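Local structure of acid phosphatase (Bacillus anthracis, 2I33) at residues 118-126 with 161-172. The protein probably hydrolyses phosphate monoesters as a magnesium-dependent class C acid phosphatase of the HAD superfamily. Sequence-based numbering, arbitrary orientation.
Sequences VDIYYISNR and KEKRRELVSQTH
Arg-164, Lys-161 and His-172 carry the polar contacts to strand 119-125. Arg-164 NH2 bonds Asn-125 OD1 at 2.8 Å, nearly straight at 160°. Arg-164 NH1 gives a more bent bond to Ser-124 O (2.8 Å); both acceptors lie near the guanidinium plane, although NH1 stands above the carbonyl plane of Ser-124. A bend at chi3 turns the guanidinium to the strand end, and Glu-158 pairs with NE. Lys-161, extended beyond CG, donates from NZ to Ile-123 O (2.9 Å) and forms salt bridges with Asp-184 and the magnesium ligand Asp-65. At the other end, His-172 NE2 meets the anti lone pair of Asp-119 OD2 at 2.7 Å, close to the imidazole plane; Lys-59 also pairs with that carboxylate.

The aromatic evidence centres on Tyr-121, whose edge points at the face of His-172 with ring planes 68° apart. Val-168 CG2 sits over a face of the tyrosine, 4.1 Å from the ring centroid, a CH-pi contact. Apolar packing continues at Ile-123, whose CG2 lies 3.7 Å from Lys-161 CG and over one face of the Arg-164 guanidinium.

Helix 162-171 thus runs nearly antiparallel (166°) to strand 119-125, one strand of the parallel sheet of the Rossmann-like HAD core. The several partners of NZ hold the Lys-161 side chain about 5 Å from the magnesium ion, tying strand end and helix N-cap to the metal site, as fits a HAD active site.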
loop_
_atom_site.group_PDB
_atom_site.type_symbol
_atom_site.label_atom_id
_atom_site.label_comp_id
_atom_site.label_asym_id
_atom_site.label_seq_id
_atom_site.Cartn_x
_atom_site.Cartn_y
_atom_site.Cartn_z
ATOM N N VAL A 118 -1.481 27.336 1.265
ATOM C CA VAL A 118 -2.474 26.466 0.660
ATOM C C VAL A 118 -3.436 26.009 1.758
ATOM O O VAL A 118 -3.019 25.492 2.807
ATOM C CB VAL A 118 -1.803 25.257 -0.035
ATOM C CG1 VAL A 118 -2.836 24.220 -0.505
ATOM C CG2 VAL A 118 -0.918 25.715 -1.197
ATOM N N ASP A 119 -4.719 26.157 1.488
ATOM C CA ASP A 119 -5.736 25.684 2.399
ATOM C C ASP A 119 -5.849 24.161 2.405
ATOM O O ASP A 119 -5.717 23.499 1.380
ATOM C CB ASP A 119 -7.107 26.296 2.070
ATOM C CG ASP A 119 -7.250 27.732 2.568
ATOM O OD1 ASP A 119 -6.652 28.039 3.629
ATOM O OD2 ASP A 119 -7.983 28.531 1.915
ATOM N N ILE A 120 -6.100 23.627 3.591
ATOM C CA ILE A 120 -6.265 22.195 3.791
ATOM C C ILE A 120 -7.698 21.918 4.187
ATOM O O ILE A 120 -8.242 22.572 5.082
ATOM C CB ILE A 120 -5.343 21.731 4.926
ATOM C CG1 ILE A 120 -3.884 22.012 4.526
ATOM C CG2 ILE A 120 -5.585 20.270 5.278
ATOM C CD1 ILE A 120 -2.939 22.009 5.692
ATOM N N TYR A 121 -8.316 20.936 3.529
ATOM C CA TYR A 121 -9.630 20.442 3.933
ATOM C C TYR A 121 -9.550 18.989 4.262
ATOM O O TYR A 121 -9.087 18.189 3.465
ATOM C CB TYR A 121 -10.672 20.698 2.874
ATOM C CG TYR A 121 -10.808 22.180 2.787
ATOM C CD1 TYR A 121 -11.600 22.867 3.688
ATOM C CD2 TYR A 121 -10.047 22.913 1.883
ATOM C CE1 TYR A 121 -11.667 24.252 3.660
ATOM C CE2 TYR A 121 -10.105 24.264 1.840
ATOM C CZ TYR A 121 -10.911 24.941 2.722
ATOM O OH TYR A 121 -10.955 26.316 2.650
ATOM N N TYR A 122 -9.935 18.684 5.489
ATOM C CA TYR A 122 -10.009 17.305 5.951
ATOM C C TYR A 122 -11.443 16.849 5.723
ATOM O O TYR A 122 -12.330 17.181 6.495
ATOM C CB TYR A 122 -9.664 17.187 7.432
ATOM C CG TYR A 122 -8.331 17.792 7.813
ATOM C CD1 TYR A 122 -7.163 17.115 7.600
ATOM C CD2 TYR A 122 -8.253 19.064 8.392
ATOM C CE1 TYR A 122 -5.949 17.644 7.957
ATOM C CE2 TYR A 122 -7.046 19.605 8.732
ATOM C CZ TYR A 122 -5.894 18.889 8.521
ATOM O OH TYR A 122 -4.677 19.419 8.872
ATOM N N ILE A 123 -11.662 16.062 4.668
ATOM C CA ILE A 123 -12.985 15.560 4.344
ATOM C C ILE A 123 -13.003 14.106 4.795
ATOM O O ILE A 123 -12.360 13.273 4.198
ATOM C CB ILE A 123 -13.281 15.705 2.846
ATOM C CG1 ILE A 123 -13.177 17.184 2.455
ATOM C CG2 ILE A 123 -14.675 15.150 2.532
ATOM C CD1 ILE A 123 -13.369 17.466 0.975
ATOM N N SER A 124 -13.782 13.838 5.837
ATOM C CA SER A 124 -13.749 12.571 6.558
ATOM C C SER A 124 -15.152 12.089 6.849
ATOM O O SER A 124 -16.038 12.901 7.094
ATOM C CB SER A 124 -13.022 12.790 7.882
ATOM O OG SER A 124 -13.274 11.742 8.789
ATOM N N ASN A 125 -15.371 10.773 6.809
ATOM C CA ASN A 125 -16.662 10.210 7.158
ATOM C C ASN A 125 -16.860 9.862 8.636
ATOM O O ASN A 125 -17.840 9.209 8.998
ATOM C CB ASN A 125 -17.017 9.056 6.221
ATOM C CG ASN A 125 -17.245 9.536 4.805
ATOM O OD1 ASN A 125 -17.394 10.733 4.592
ATOM N ND2 ASN A 125 -17.286 8.619 3.841
ATOM N N ARG A 126 -15.990 10.398 9.495
ATOM C CA ARG A 126 -16.410 10.608 10.875
ATOM C C ARG A 126 -17.706 11.407 10.863
ATOM O O ARG A 126 -17.980 12.187 9.928
ATOM C CB ARG A 126 -15.343 11.348 11.657
ATOM C CG ARG A 126 -14.116 10.524 11.921
ATOM C CD ARG A 126 -12.989 11.358 12.390
ATOM N NE ARG A 126 -11.896 10.474 12.760
ATOM C CZ ARG A 126 -11.256 10.476 13.919
ATOM N NH1 ARG A 126 -11.548 11.347 14.862
ATOM N NH2 ARG A 126 -10.330 9.553 14.144
ATOM N N LYS A 161 -18.576 11.548 -0.229
ATOM C CA LYS A 161 -17.915 12.820 0.038
ATOM C C LYS A 161 -18.051 13.842 -1.081
ATOM O O LYS A 161 -17.553 14.960 -0.946
ATOM C CB LYS A 161 -16.424 12.568 0.259
ATOM C CG LYS A 161 -16.131 11.889 1.561
ATOM C CD LYS A 161 -14.696 11.424 1.591
ATOM C CE LYS A 161 -14.312 10.913 2.982
ATOM N NZ LYS A 161 -12.871 10.637 3.093
ATOM N N GLU A 162 -18.681 13.462 -2.186
ATOM C CA GLU A 162 -18.688 14.349 -3.347
ATOM C C GLU A 162 -19.250 15.716 -2.983
ATOM O O GLU A 162 -18.792 16.740 -3.518
ATOM C CB GLU A 162 -19.442 13.733 -4.530
ATOM C CG GLU A 162 -19.360 14.550 -5.840
ATOM C CD GLU A 162 -17.938 14.815 -6.356
ATOM O OE1 GLU A 162 -16.988 14.020 -6.117
ATOM O OE2 GLU A 162 -17.779 15.850 -7.047
ATOM N N LYS A 163 -20.249 15.758 -2.102
ATOM C CA LYS A 163 -20.863 17.031 -1.715
ATOM C C LYS A 163 -19.855 17.997 -1.079
ATOM O O LYS A 163 -19.850 19.199 -1.388
ATOM C CB LYS A 163 -22.037 16.780 -0.767
ATOM C CG LYS A 163 -22.700 18.013 -0.227
ATOM C CD LYS A 163 -23.961 17.641 0.523
ATOM C CE LYS A 163 -24.755 18.864 0.899
ATOM N NZ LYS A 163 -25.876 18.502 1.799
ATOM N N ARG A 164 -19.018 17.475 -0.188
ATOM C CA ARG A 164 -18.001 18.297 0.461
ATOM C C ARG A 164 -16.888 18.706 -0.512
ATOM O O ARG A 164 -16.408 19.837 -0.460
ATOM C CB ARG A 164 -17.455 17.581 1.704
ATOM C CG ARG A 164 -18.449 17.607 2.837
ATOM C CD ARG A 164 -18.110 16.574 3.860
ATOM N NE ARG A 164 -18.646 15.259 3.486
ATOM C CZ ARG A 164 -18.250 14.112 4.038
ATOM N NH1 ARG A 164 -17.288 14.111 4.921
ATOM N NH2 ARG A 164 -18.799 12.973 3.655
ATOM N N ARG A 165 -16.491 17.790 -1.394
ATOM C CA ARG A 165 -15.482 18.091 -2.425
ATOM C C ARG A 165 -15.987 19.207 -3.305
ATOM O O ARG A 165 -15.269 20.169 -3.601
ATOM C CB ARG A 165 -15.205 16.886 -3.317
ATOM C CG ARG A 165 -14.366 15.838 -2.677
ATOM C CD ARG A 165 -13.893 14.780 -3.669
ATOM N NE ARG A 165 -14.965 13.885 -4.099
ATOM C CZ ARG A 165 -15.168 12.649 -3.637
ATOM N NH1 ARG A 165 -14.418 12.136 -2.676
ATOM N NH2 ARG A 165 -16.161 11.922 -4.127
ATOM N N GLU A 166 -17.246 19.090 -3.720
ATOM C CA GLU A 166 -17.806 20.079 -4.617
ATOM C C GLU A 166 -17.848 21.439 -3.915
ATOM O O GLU A 166 -17.556 22.452 -4.546
ATOM C CB GLU A 166 -19.187 19.638 -5.105
ATOM C CG GLU A 166 -19.728 20.465 -6.272
ATOM C CD GLU A 166 -20.278 21.805 -5.840
ATOM O OE1 GLU A 166 -20.646 21.935 -4.649
ATOM O OE2 GLU A 166 -20.372 22.723 -6.695
ATOM N N LEU A 167 -18.200 21.457 -2.624
ATOM C CA LEU A 167 -18.222 22.686 -1.830
ATOM C C LEU A 167 -16.854 23.333 -1.798
ATOM O O LEU A 167 -16.736 24.547 -1.993
ATOM C CB LEU A 167 -18.673 22.423 -0.394
ATOM N N VAL A 168 -15.825 22.530 -1.550
ATOM C CA VAL A 168 -14.477 23.073 -1.536
ATOM C C VAL A 168 -14.102 23.621 -2.905
ATOM O O VAL A 168 -13.500 24.690 -3.000
ATOM C CB VAL A 168 -13.436 22.043 -1.104
ATOM C CG1 VAL A 168 -12.040 22.610 -1.331
ATOM C CG2 VAL A 168 -13.645 21.708 0.354
ATOM N N SER A 169 -14.435 22.870 -3.953
ATOM C CA SER A 169 -14.051 23.236 -5.319
ATOM C C SER A 169 -14.734 24.529 -5.731
ATOM O O SER A 169 -14.325 25.183 -6.705
ATOM C CB SER A 169 -14.410 22.122 -6.312
ATOM O OG SER A 169 -15.803 22.197 -6.667
ATOM N N GLN A 170 -15.776 24.906 -4.994
ATOM C CA GLN A 170 -16.441 26.176 -5.259
ATOM C C GLN A 170 -15.489 27.348 -5.022
ATOM O O GLN A 170 -15.510 28.308 -5.753
ATOM C CB GLN A 170 -17.671 26.378 -4.374
ATOM C CG GLN A 170 -18.784 25.357 -4.581
ATOM C CD GLN A 170 -20.056 25.732 -3.838
ATOM O OE1 GLN A 170 -20.254 26.915 -3.454
ATOM N NE2 GLN A 170 -20.934 24.723 -3.624
ATOM N N THR A 171 -14.640 27.242 -4.000
ATOM C CA THR A 171 -13.816 28.368 -3.567
ATOM C C THR A 171 -12.341 28.130 -3.818
ATOM O O THR A 171 -11.532 29.056 -3.792
ATOM C CB THR A 171 -14.049 28.601 -2.084
ATOM O OG1 THR A 171 -13.985 27.351 -1.390
ATOM C CG2 THR A 171 -15.443 29.262 -1.878
ATOM N N HIS A 172 -11.999 26.876 -4.047
ATOM C CA HIS A 172 -10.620 26.498 -4.185
ATOM C C HIS A 172 -10.448 25.648 -5.409
ATOM O O HIS A 172 -11.373 24.979 -5.861
ATOM C CB HIS A 172 -10.178 25.726 -2.947
ATOM C CG HIS A 172 -10.192 26.547 -1.702
ATOM N ND1 HIS A 172 -11.360 26.913 -1.057
ATOM C CD2 HIS A 172 -9.182 27.106 -0.996
ATOM C CE1 HIS A 172 -11.066 27.674 -0.014
ATOM N NE2 HIS A 172 -9.749 27.790 0.053
HETATM O O HOH W 1 -13.635 8.902 5.695
#